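Local coordinates for CghA (Chaetomium globosum, PDB 6KBC), which is a beta-rich protein built from two calycin-clan domains, with a pocket that holds the ligand WK1 in this model, at residues A[64-69]-A[116-121]; A[275-280]-A[378-383]; A[328-331]-A[337-340]. All blocks are in the same frame, centred on the assembly; numbering follows the deposited sequence.

Interaction 1 of 3, residues A[64-69]-A[116-121]; sequences VSFFRD and GVWRTE. With WK1 ((2S)-3-[(2S,4E)-4-[[(1R,2S,4aR,6S,8R,8aS)-2-[(E)-but-2-en-2-yl]-6,8-dimethyl-1,2,4a,5,6,7,8,8a-octahydronaphthalen-1-yl]-oxidanyl-methylidene]-3,5-bis(oxidanylidene)pyrrolidin-2-yl]-2-methyl-2-oxidanyl-propanoic acid), chain B.
In the wall of the N-terminal calycin-type domain, strand 60-69 meets strand 113-119 through Phe-66, Phe-67 and Arg-68 gathered round the indole of Trp-118. The strands cross at 79°, well away from sheet pairing, so side chains and one carbonyl carry the contact. Phe-66 comes over one face of the indole: its CB sits above the six-membered ring, 3.9 Å from the centroid, as a CH-pi contact. The phenyl, with CG anti to the carbonyl carbon (chi1 -65°), then presents its edge to that ring in a T-shaped pair with centroids 5.2 Å apart. Phe-135 forms a second edge-to-face pair with Phe-66. At the indole edge, Trp-118 NE1 donates to Phe-67 O over 2.8 Å, a fairly straight bond (161°). The oxygen lies close to the indole plane, whereas the donor stands above the plane of the carbonyl. Arg-68 crosses the indole at roughly a right angle, its CG 3.8 Å from Trp-118 CZ2, and carries its guanidinium on to Ser-8 and Ser-100. The residues flanking Phe-66, Ser-65 and Phe-67, belong to the WK1 pocket. Ser-65 OG donates to O5 of WK1 at 2.7 Å, and Phe-67 CE1 lies 3.6 Å from WK1 C11; Asn-82, His-94, Lys-352 and Asn-364 give WK1 further hydrogen bonds. One strand therefore lines the pocket with one set of side chains and packs against Trp-118 with Phe-66 and Arg-68. The bond to Phe-67 O satisfies the buried indole N-H and should fix the rotation of the Trp-118 ring.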
loop_
_atom_site.group_PDB
_atom_site.type_symbol
_atom_site.label_atom_id
_atom_site.label_comp_id
_atom_site.label_asym_id
_atom_site.label_seq_id
_atom_site.Cartn_x
_atom_site.Cartn_y
_atom_site.Cartn_z
ATOM N N VAL A 64 1.851 8.156 -0.725
ATOM C CA VAL A 64 3.140 8.381 -0.096
ATOM C C VAL A 64 3.412 7.192 0.807
ATOM O O VAL A 64 2.513 6.714 1.511
ATOM C CB VAL A 64 3.159 9.715 0.691
ATOM C CG1 VAL A 64 2.023 9.759 1.712
ATOM C CG2 VAL A 64 4.497 9.926 1.356
ATOM N N SER A 65 4.633 6.686 0.756
ATOM C CA SER A 65 5.087 5.687 1.706
ATOM C C SER A 65 6.214 6.317 2.503
ATOM O O SER A 65 7.197 6.786 1.919
ATOM C CB SER A 65 5.552 4.400 1.006
ATOM O OG SER A 65 4.436 3.694 0.490
ATOM N N PHE A 66 6.043 6.375 3.819
ATOM C CA PHE A 66 7.111 6.772 4.720
ATOM C C PHE A 66 7.924 5.528 5.059
ATOM O O PHE A 66 7.394 4.577 5.646
ATOM C CB PHE A 66 6.552 7.413 5.985
ATOM C CG PHE A 66 5.836 8.718 5.742
ATOM C CD1 PHE A 66 4.506 8.731 5.352
ATOM C CD2 PHE A 66 6.493 9.933 5.915
ATOM C CE1 PHE A 66 3.830 9.941 5.140
ATOM C CE2 PHE A 66 5.824 11.142 5.706
ATOM C CZ PHE A 66 4.496 11.141 5.315
ATOM N N PHE A 67 9.203 5.544 4.693
ATOM C CA PHE A 67 10.077 4.388 4.807
ATOM C C PHE A 67 11.140 4.599 5.878
ATOM O O PHE A 67 11.739 5.676 5.971
ATOM C CB PHE A 67 10.795 4.102 3.485
ATOM C CG PHE A 67 9.934 3.484 2.424
ATOM C CD1 PHE A 67 9.228 2.316 2.670
ATOM C CD2 PHE A 67 9.876 4.042 1.155
ATOM C CE1 PHE A 67 8.456 1.725 1.669
ATOM C CE2 PHE A 67 9.110 3.457 0.153
ATOM C CZ PHE A 67 8.401 2.298 0.411
ATOM N N ARG A 68 11.371 3.557 6.671
ATOM C CA ARG A 68 12.643 3.318 7.344
ATOM C C ARG A 68 13.173 2.003 6.782
ATOM O O ARG A 68 12.638 0.935 7.096
ATOM C CB ARG A 68 12.472 3.240 8.860
ATOM C CG ARG A 68 12.106 4.550 9.543
ATOM C CD ARG A 68 11.754 4.250 10.974
ATOM N NE ARG A 68 11.640 5.443 11.803
ATOM C CZ ARG A 68 11.574 5.406 13.128
ATOM N NH1 ARG A 68 11.617 4.235 13.751
ATOM N NH2 ARG A 68 11.464 6.526 13.834
ATOM N N ASP A 69 14.197 2.079 5.938
ATOM C CA ASP A 69 14.746 0.910 5.249
ATOM C C ASP A 69 16.203 0.734 5.677
ATOM O O ASP A 69 17.087 1.469 5.219
ATOM C CB ASP A 69 14.615 1.062 3.734
ATOM C CG ASP A 69 14.951 -0.223 2.972
ATOM O OD1 ASP A 69 15.556 -1.142 3.561
ATOM O OD2 ASP A 69 14.610 -0.312 1.771
ATOM N N GLY A 116 4.497 11.038 13.051
ATOM C CA GLY A 116 5.756 10.691 12.418
ATOM C C GLY A 116 6.293 11.901 11.685
ATOM O O GLY A 116 5.526 12.656 11.085
ATOM N N VAL A 117 7.606 12.098 11.768
ATOM C CA VAL A 117 8.245 13.218 11.088
ATOM C C VAL A 117 9.544 12.756 10.446
ATOM O O VAL A 117 10.509 12.399 11.130
ATOM C CB VAL A 117 8.494 14.409 12.038
ATOM C CG1 VAL A 117 8.929 15.624 11.236
ATOM C CG2 VAL A 117 7.249 14.741 12.858
ATOM N N TRP A 118 9.516 12.684 9.123
ATOM C CA TRP A 118 10.656 12.656 8.212
ATOM C C TRP A 118 11.071 14.086 7.899
ATOM O O TRP A 118 10.338 14.821 7.226
ATOM C CB TRP A 118 10.222 11.872 6.974
ATOM C CG TRP A 118 10.228 10.342 7.057
ATOM C CD1 TRP A 118 11.165 9.522 6.510
ATOM C CD2 TRP A 118 9.554 9.526 8.038
ATOM N NE1 TRP A 118 10.941 8.220 6.865
ATOM C CE2 TRP A 118 9.985 8.196 7.840
ATOM C CE3 TRP A 118 8.570 9.774 8.996
ATOM C CZ2 TRP A 118 9.465 7.124 8.560
ATOM C CZ3 TRP A 118 8.058 8.708 9.716
ATOM C CH2 TRP A 118 8.506 7.395 9.489
ATOM N N ARG A 119 12.231 14.496 8.409
ATOM C CA ARG A 119 12.610 15.901 8.339
ATOM C C ARG A 119 14.118 16.068 8.315
ATOM O O ARG A 119 14.876 15.195 8.743
ATOM C CB ARG A 119 12.056 16.715 9.512
ATOM C CG ARG A 119 12.590 16.234 10.849
ATOM C CD ARG A 119 12.095 17.055 12.021
ATOM N NE ARG A 119 12.599 16.507 13.278
ATOM C CZ ARG A 119 13.790 16.776 13.802
ATOM N NH1 ARG A 119 14.670 17.509 13.133
ATOM N NH2 ARG A 119 14.133 16.231 14.959
ATOM N N THR A 120 14.534 17.225 7.805
ATOM C CA THR A 120 15.890 17.714 7.985
ATOM C C THR A 120 16.097 18.174 9.434
ATOM O O THR A 120 15.161 18.230 10.241
ATOM C CB THR A 120 16.171 18.858 7.014
ATOM O OG1 THR A 120 15.112 19.817 7.104
ATOM C CG2 THR A 120 16.256 18.339 5.592
ATOM N N GLU A 121 17.345 18.513 9.757
ATOM C CA GLU A 121 17.751 18.763 11.143
ATOM C C GLU A 121 17.208 20.079 11.706
ATOM O O GLU A 121 17.114 21.080 10.997
ATOM C CB GLU A 121 19.280 18.749 11.254
ATOM C CG GLU A 121 19.929 17.467 10.738
ATOM C CD GLU A 121 20.108 16.421 11.826
ATOM O OE1 GLU A 121 19.455 16.554 12.888
ATOM O OE2 GLU A 121 20.878 15.456 11.612
HETATM O O WK1 B . 9.894 4.925 -5.643
HETATM C C17 WK1 B . 8.695 4.921 -5.530
HETATM O O1 WK1 B . 8.044 5.927 -5.569
HETATM C C19 WK1 B . 7.971 3.650 -5.348
HETATM O O2 WK1 B . 8.799 2.543 -5.457
HETATM C C18 WK1 B . 6.959 3.509 -6.443
HETATM C C20 WK1 B . 7.421 3.754 -3.953
HETATM C C22 WK1 B . 6.356 2.761 -3.724
HETATM N N WK1 B . 5.597 2.844 -2.491
HETATM C C21 WK1 B . 5.481 1.632 -1.958
HETATM O O5 WK1 B . 4.818 1.414 -0.847
HETATM C C23 WK1 B . 6.718 1.363 -3.771
HETATM O O4 WK1 B . 7.438 0.786 -4.711
HETATM C C24 WK1 B . 6.184 0.581 -2.710
HETATM C C16 WK1 B . 6.337 -0.855 -2.501
HETATM O O3 WK1 B . 7.014 -1.509 -3.364
HETATM C C9 WK1 B . 5.618 -1.534 -1.413
HETATM C C8 WK1 B . 4.242 -1.772 -2.097
HETATM C C12 WK1 B . 3.662 -0.691 -2.985
HETATM C C13 WK1 B . 2.793 0.195 -2.551
HETATM C C90 WK1 B . 2.246 1.252 -3.449
HETATM C C14 WK1 B . 4.076 -0.603 -4.410
HETATM C C7 WK1 B . 4.245 -3.012 -2.938
HETATM C C6 WK1 B . 4.637 -4.137 -2.403
HETATM C C3 WK1 B . 5.328 -4.053 -1.079
HETATM C C4 WK1 B . 6.235 -2.847 -0.951
HETATM C C5 WK1 B . 6.617 -2.736 0.512
HETATM C C11 WK1 B . 7.664 -1.682 0.692
HETATM C C2 WK1 B . 5.987 -5.314 -0.586
HETATM C C1 WK1 B . 6.092 -5.145 0.897
HETATM C C10 WK1 B . 6.522 -6.364 1.645
HETATM C C WK1 B . 7.067 -4.036 1.150
#

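Interaction 2 of 3, residues A[275-280]-A[378-383]; sequences LYRDGK and SEESVH
Arg-277 and Glu-380 reach toward each other from opposite directions and meet in a salt bridge at the surface of the C-terminal calycin-type domain. The charged contact is a single point: Arg-277 NH2 lies 2.9 Å from Glu-380 OE1, which approaches the edge of the guanidinium near its plane. As a hydrogen bond it is weak, bent to 127° at the proton, so attraction between charges probably carries most of it. Both side chains start with CG anti to the backbone N (Glu-380 chi1 -177°), and the glutamate stays extended to span the gap. Asp-278 joins the network from the arginine side, its OD2 a longer 3.5 Å from Arg-277 NH1. Among neutral polar partners, Tyr-252 is the common one, its OH bonded both to Arg-277 NE and to Glu-380 OE2; the same OE2 also takes the backbone N-H of Leu-375. Backbone turns present the two charges. Arg-277 opens a type I' turn closed by Arg-277 N to Lys-280 O at 2.9 Å and Lys-280 N to Arg-277 O at 3.0 Å. Across from it, Glu-380 N donates to Ser-378 OG at 3.0 Å, making an ST turn just before strand 382-392. The salt bridge thus joins the end of strand 269-277 to the loop leading into strand 382-392, with strands 252-261 and 239-249 between them in the pairing order, and Leu-275 and Val-382 pack against Tyr-252 of strand 252-261 and Phe-341 of strand 338-346.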
loop_
_atom_site.group_PDB
_atom_site.type_symbol
_atom_site.label_atom_id
_atom_site.label_comp_id
_atom_site.label_asym_id
_atom_site.label_seq_id
_atom_site.Cartn_x
_atom_site.Cartn_y
_atom_site.Cartn_z
ATOM N N LEU A 275 -12.153 -7.543 0.952
ATOM C CA LEU A 275 -13.231 -6.996 0.148
ATOM C C LEU A 275 -14.357 -6.585 1.088
ATOM O O LEU A 275 -14.737 -7.346 1.983
ATOM C CB LEU A 275 -13.740 -7.990 -0.879
ATOM C CG LEU A 275 -14.910 -7.504 -1.726
ATOM C CD1 LEU A 275 -14.471 -6.387 -2.679
ATOM C CD2 LEU A 275 -15.508 -8.684 -2.490
ATOM N N TYR A 276 -14.869 -5.384 0.889
ATOM C CA TYR A 276 -15.988 -4.873 1.658
ATOM C C TYR A 276 -17.129 -4.611 0.699
ATOM O O TYR A 276 -16.905 -4.296 -0.467
ATOM C CB TYR A 276 -15.620 -3.595 2.386
ATOM C CG TYR A 276 -14.450 -3.730 3.312
ATOM C CD1 TYR A 276 -13.153 -3.565 2.846
ATOM C CD2 TYR A 276 -14.641 -3.981 4.678
ATOM C CE1 TYR A 276 -12.071 -3.680 3.694
ATOM C CE2 TYR A 276 -13.562 -4.096 5.535
ATOM C CZ TYR A 276 -12.283 -3.947 5.038
ATOM O OH TYR A 276 -11.201 -4.046 5.874
ATOM N N ARG A 277 -18.353 -4.775 1.188
ATOM C CA ARG A 277 -19.543 -4.350 0.468
ATOM C C ARG A 277 -20.329 -3.447 1.403
ATOM O O ARG A 277 -20.750 -3.887 2.475
ATOM C CB ARG A 277 -20.389 -5.540 0.020
ATOM C CG ARG A 277 -21.520 -5.150 -0.932
ATOM C CD ARG A 277 -22.426 -6.335 -1.253
ATOM N NE ARG A 277 -22.986 -6.234 -2.603
ATOM C CZ ARG A 277 -23.994 -5.431 -2.949
ATOM N NH1 ARG A 277 -24.579 -4.646 -2.046
ATOM N NH2 ARG A 277 -24.425 -5.418 -4.204
ATOM N N ASP A 278 -20.488 -2.189 1.011
ATOM C CA ASP A 278 -21.104 -1.167 1.865
ATOM C C ASP A 278 -20.490 -1.163 3.257
ATOM O O ASP A 278 -21.183 -1.022 4.262
ATOM C CB ASP A 278 -22.612 -1.350 1.949
ATOM C CG ASP A 278 -23.287 -1.102 0.633
ATOM O OD1 ASP A 278 -23.036 -0.029 0.043
ATOM O OD2 ASP A 278 -24.073 -1.973 0.200
ATOM N N GLY A 279 -19.173 -1.331 3.316
ATOM C CA GLY A 279 -18.464 -1.213 4.567
ATOM C C GLY A 279 -18.460 -2.450 5.433
ATOM O O GLY A 279 -17.780 -2.459 6.466
ATOM N N LYS A 280 -19.186 -3.491 5.060
ATOM C CA LYS A 280 -19.119 -4.766 5.763
ATOM C C LYS A 280 -18.064 -5.639 5.087
ATOM O O LYS A 280 -18.054 -5.756 3.856
ATOM C CB LYS A 280 -20.478 -5.442 5.710
ATOM C CG LYS A 280 -21.510 -4.610 6.450
ATOM C CD LYS A 280 -22.865 -5.251 6.491
ATOM C CE LYS A 280 -23.814 -4.284 7.156
ATOM N NZ LYS A 280 -23.430 -4.113 8.580
ATOM N N SER A 378 -24.515 -13.336 -10.693
ATOM C CA SER A 378 -25.562 -12.341 -10.586
ATOM C C SER A 378 -25.493 -11.417 -11.789
ATOM O O SER A 378 -24.567 -11.476 -12.601
ATOM C CB SER A 378 -25.432 -11.536 -9.290
ATOM O OG SER A 378 -24.459 -10.518 -9.439
ATOM N N GLU A 379 -26.492 -10.548 -11.884
ATOM C CA GLU A 379 -26.540 -9.539 -12.929
ATOM C C GLU A 379 -25.688 -8.324 -12.595
ATOM O O GLU A 379 -25.594 -7.400 -13.412
ATOM C CB GLU A 379 -27.995 -9.116 -13.167
ATOM C CG GLU A 379 -28.813 -10.172 -13.905
ATOM C CD GLU A 379 -28.082 -10.731 -15.113
ATOM O OE1 GLU A 379 -27.975 -10.009 -16.130
ATOM O OE2 GLU A 379 -27.598 -11.885 -15.045
ATOM N N GLU A 380 -25.060 -8.315 -11.425
ATOM C CA GLU A 380 -24.335 -7.143 -10.965
ATOM C C GLU A 380 -23.170 -6.827 -11.896
ATOM O O GLU A 380 -22.406 -7.713 -12.295
ATOM C CB GLU A 380 -23.825 -7.375 -9.552
ATOM C CG GLU A 380 -23.120 -6.186 -8.986
ATOM C CD GLU A 380 -22.842 -6.363 -7.525
ATOM O OE1 GLU A 380 -23.137 -5.422 -6.750
ATOM O OE2 GLU A 380 -22.284 -7.427 -7.163
ATOM N N SER A 381 -23.042 -5.553 -12.245
ATOM C CA SER A 381 -21.936 -5.084 -13.072
ATOM C C SER A 381 -21.603 -3.673 -12.588
ATOM O O SER A 381 -22.162 -2.694 -13.086
ATOM C CB SER A 381 -22.308 -5.104 -14.546
ATOM O OG SER A 381 -21.241 -4.635 -15.338
ATOM N N VAL A 382 -20.706 -3.583 -11.605
ATOM C CA VAL A 382 -20.387 -2.291 -10.999
ATOM C C VAL A 382 -19.229 -1.656 -11.757
ATOM O O VAL A 382 -18.552 -2.312 -12.557
ATOM C CB VAL A 382 -20.067 -2.422 -9.494
ATOM C CG1 VAL A 382 -21.316 -2.811 -8.736
ATOM C CG2 VAL A 382 -18.962 -3.423 -9.259
ATOM N N HIS A 383 -19.005 -0.370 -11.527
ATOM C CA HIS A 383 -17.962 0.369 -12.220
ATOM C C HIS A 383 -17.268 1.289 -11.236
ATOM O O HIS A 383 -17.919 1.947 -10.423
ATOM C CB HIS A 383 -18.516 1.180 -13.413
ATOM C CG HIS A 383 -17.447 1.861 -14.214
ATOM N ND1 HIS A 383 -16.908 3.080 -13.848
ATOM C CD2 HIS A 383 -16.752 1.458 -15.307
ATOM C CE1 HIS A 383 -15.962 3.417 -14.707
ATOM N NE2 HIS A 383 -15.850 2.453 -15.605
#

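Interaction 3 of 3, residues A[328-331]-A[337-340]; sequences EFRS and EKWS
Phe-329 and Trp-339 form a hydrogen-bonded antiparallel pair near the turn end of the beta hairpin of strands 324-330 and 338-346, in the C-terminal calycin-type domain. Phe-329 N reaches Trp-339 O at 2.7 Å, and Trp-339 N returns to Phe-329 O at 2.9 Å. Nearer the turn, Ser-331 N bonds to Glu-337 O at 2.9 Å. The tightly packed part is the face that carries the two aromatic residues. There the CE3 side of the indole comes against Phe-329 CB, and its edge meets Ser-331, with CZ3 3.8 Å from Ser-331 CB. Glu-337 CB covers one face of the ring toward its rim, and Leu-275 of strand 269-277 and Val-282 of strand 280-285 pack on Trp-339 as well. The other face is polar. Arg-330 grips Glu-328 side-on with NE (3.1 Å) and NH2 (3.0 Å), both to OE2, which lies in the guanidinium plane; Arg-304 is a second partner of OE2. Lys-338 runs alongside Arg-330, pointing the same way, until a bend at chi3 (-36°) leads NZ to Glu-328 OE1, 3.2 Å away and met from well above the carboxylate plane. With Arg-330 on OE2 and Lys-338 on OE1, the one carboxylate probably offsets the repulsion between the two cations. Lys-338 NZ also donates to Asp-295 O, and Arg-330 NH1 to Ala-297 O alongside the Asp-295 carboxylate. On the looser, partly exposed side of Glu-337 and Ser-340, two waters link the strands. One donates to both Ser-331 O and Glu-337 O beside the turn. Another sits 2.7 Å from Ser-340 OG and makes only a weak bond to Glu-328 OE1.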
loop_
_atom_site.group_PDB
_atom_site.type_symbol
_atom_site.label_atom_id
_atom_site.label_comp_id
_atom_site.label_asym_id
_atom_site.label_seq_id
_atom_site.Cartn_x
_atom_site.Cartn_y
_atom_site.Cartn_z
ATOM N N GLU A 328 -10.441 -12.135 -7.861
ATOM C CA GLU A 328 -11.590 -12.967 -7.538
ATOM C C GLU A 328 -11.567 -13.212 -6.038
ATOM O O GLU A 328 -10.680 -13.906 -5.537
ATOM C CB GLU A 328 -11.551 -14.275 -8.309
ATOM C CG GLU A 328 -12.650 -15.251 -7.955
ATOM C CD GLU A 328 -12.250 -16.633 -8.401
ATOM O OE1 GLU A 328 -12.733 -17.065 -9.457
ATOM O OE2 GLU A 328 -11.417 -17.264 -7.710
ATOM N N PHE A 329 -12.527 -12.637 -5.322
ATOM C CA PHE A 329 -12.629 -12.859 -3.885
ATOM C C PHE A 329 -13.601 -13.991 -3.620
ATOM O O PHE A 329 -14.623 -14.108 -4.294
ATOM C CB PHE A 329 -13.117 -11.594 -3.162
ATOM C CG PHE A 329 -12.079 -10.535 -3.038
ATOM C CD1 PHE A 329 -11.244 -10.501 -1.939
ATOM C CD2 PHE A 329 -11.939 -9.563 -4.021
ATOM C CE1 PHE A 329 -10.290 -9.496 -1.811
ATOM C CE2 PHE A 329 -10.991 -8.566 -3.906
ATOM C CZ PHE A 329 -10.163 -8.533 -2.789
ATOM N N ARG A 330 -13.289 -14.818 -2.634
ATOM C CA ARG A 330 -14.197 -15.872 -2.213
ATOM C C ARG A 330 -14.522 -15.699 -0.739
ATOM O O ARG A 330 -13.660 -15.319 0.059
ATOM C CB ARG A 330 -13.595 -17.255 -2.427
ATOM C CG ARG A 330 -13.147 -17.478 -3.839
ATOM C CD ARG A 330 -12.930 -18.953 -4.118
ATOM N NE ARG A 330 -12.263 -19.091 -5.398
ATOM C CZ ARG A 330 -11.784 -20.230 -5.877
ATOM N NH1 ARG A 330 -11.927 -21.364 -5.178
ATOM N NH2 ARG A 330 -11.159 -20.226 -7.061
ATOM N N SER A 331 -15.758 -15.998 -0.389
ATOM C CA SER A 331 -16.190 -16.039 0.998
ATOM C C SER A 331 -16.442 -17.485 1.410
ATOM O O SER A 331 -17.159 -18.212 0.714
ATOM C CB SER A 331 -17.468 -15.225 1.191
ATOM O OG SER A 331 -18.066 -15.586 2.426
ATOM N N GLU A 337 -20.304 -16.818 -1.472
ATOM C CA GLU A 337 -20.282 -15.829 -2.525
ATOM C C GLU A 337 -18.881 -15.715 -3.102
ATOM O O GLU A 337 -17.876 -15.920 -2.412
ATOM C CB GLU A 337 -20.745 -14.473 -2.000
ATOM C CG GLU A 337 -22.223 -14.448 -1.623
ATOM C CD GLU A 337 -22.540 -13.399 -0.583
ATOM O OE1 GLU A 337 -21.901 -13.427 0.495
ATOM O OE2 GLU A 337 -23.421 -12.549 -0.851
ATOM N N LYS A 338 -18.832 -15.414 -4.392
ATOM C CA LYS A 338 -17.613 -15.043 -5.090
ATOM C C LYS A 338 -17.853 -13.717 -5.778
ATOM O O LYS A 338 -18.921 -13.487 -6.352
ATOM C CB LYS A 338 -17.199 -16.112 -6.130
ATOM C CG LYS A 338 -16.726 -17.402 -5.525
ATOM C CD LYS A 338 -15.774 -18.215 -6.450
ATOM C CE LYS A 338 -16.168 -18.104 -7.909
ATOM N NZ LYS A 338 -15.252 -18.908 -8.818
ATOM N N TRP A 339 -16.863 -12.846 -5.714
ATOM C CA TRP A 339 -16.889 -11.608 -6.465
ATOM C C TRP A 339 -15.677 -11.590 -7.384
ATOM O O TRP A 339 -14.587 -12.014 -6.988
ATOM C CB TRP A 339 -16.872 -10.406 -5.541
ATOM C CG TRP A 339 -17.967 -10.416 -4.516
ATOM C CD1 TRP A 339 -19.170 -9.758 -4.585
ATOM C CD2 TRP A 339 -17.960 -11.106 -3.263
ATOM N NE1 TRP A 339 -19.912 -10.004 -3.446
ATOM C CE2 TRP A 339 -19.185 -10.813 -2.612
ATOM C CE3 TRP A 339 -17.033 -11.932 -2.616
ATOM C CZ2 TRP A 339 -19.507 -11.332 -1.357
ATOM C CZ3 TRP A 339 -17.350 -12.423 -1.352
ATOM C CH2 TRP A 339 -18.580 -12.132 -0.747
ATOM N N SER A 340 -15.872 -11.119 -8.607
ATOM C CA SER A 340 -14.784 -11.021 -9.571
ATOM C C SER A 340 -14.745 -9.608 -10.113
ATOM O O SER A 340 -15.786 -9.057 -10.493
ATOM C CB SER A 340 -14.958 -12.017 -10.724
ATOM O OG SER A 340 -13.744 -12.108 -11.438
HETATM O O HOH W 1 -13.476 -14.821 -11.776
HETATM O O HOH W 2 -17.024 -18.687 -2.070
#

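Overall arrangement
From the N terminus, interaction 1 comes first: 64-69 is met by 116-121 after 46 residues, and this loop is complete within the N-terminal domain before the others begin. Interaction 2 opens at 275-280 and closes at 378-383, spanning 97 residues of the C-terminal domain. Interaction 3 lies wholly within that span, a short hairpin closed after five residues. The last two belong to the same sheet system and touch, Leu-275 packing on both Phe-329 and Trp-339. Interaction 1 sits across the centre of the chain, about 36 Å from interaction 2 and 37 Å from interaction 3, centre to centre.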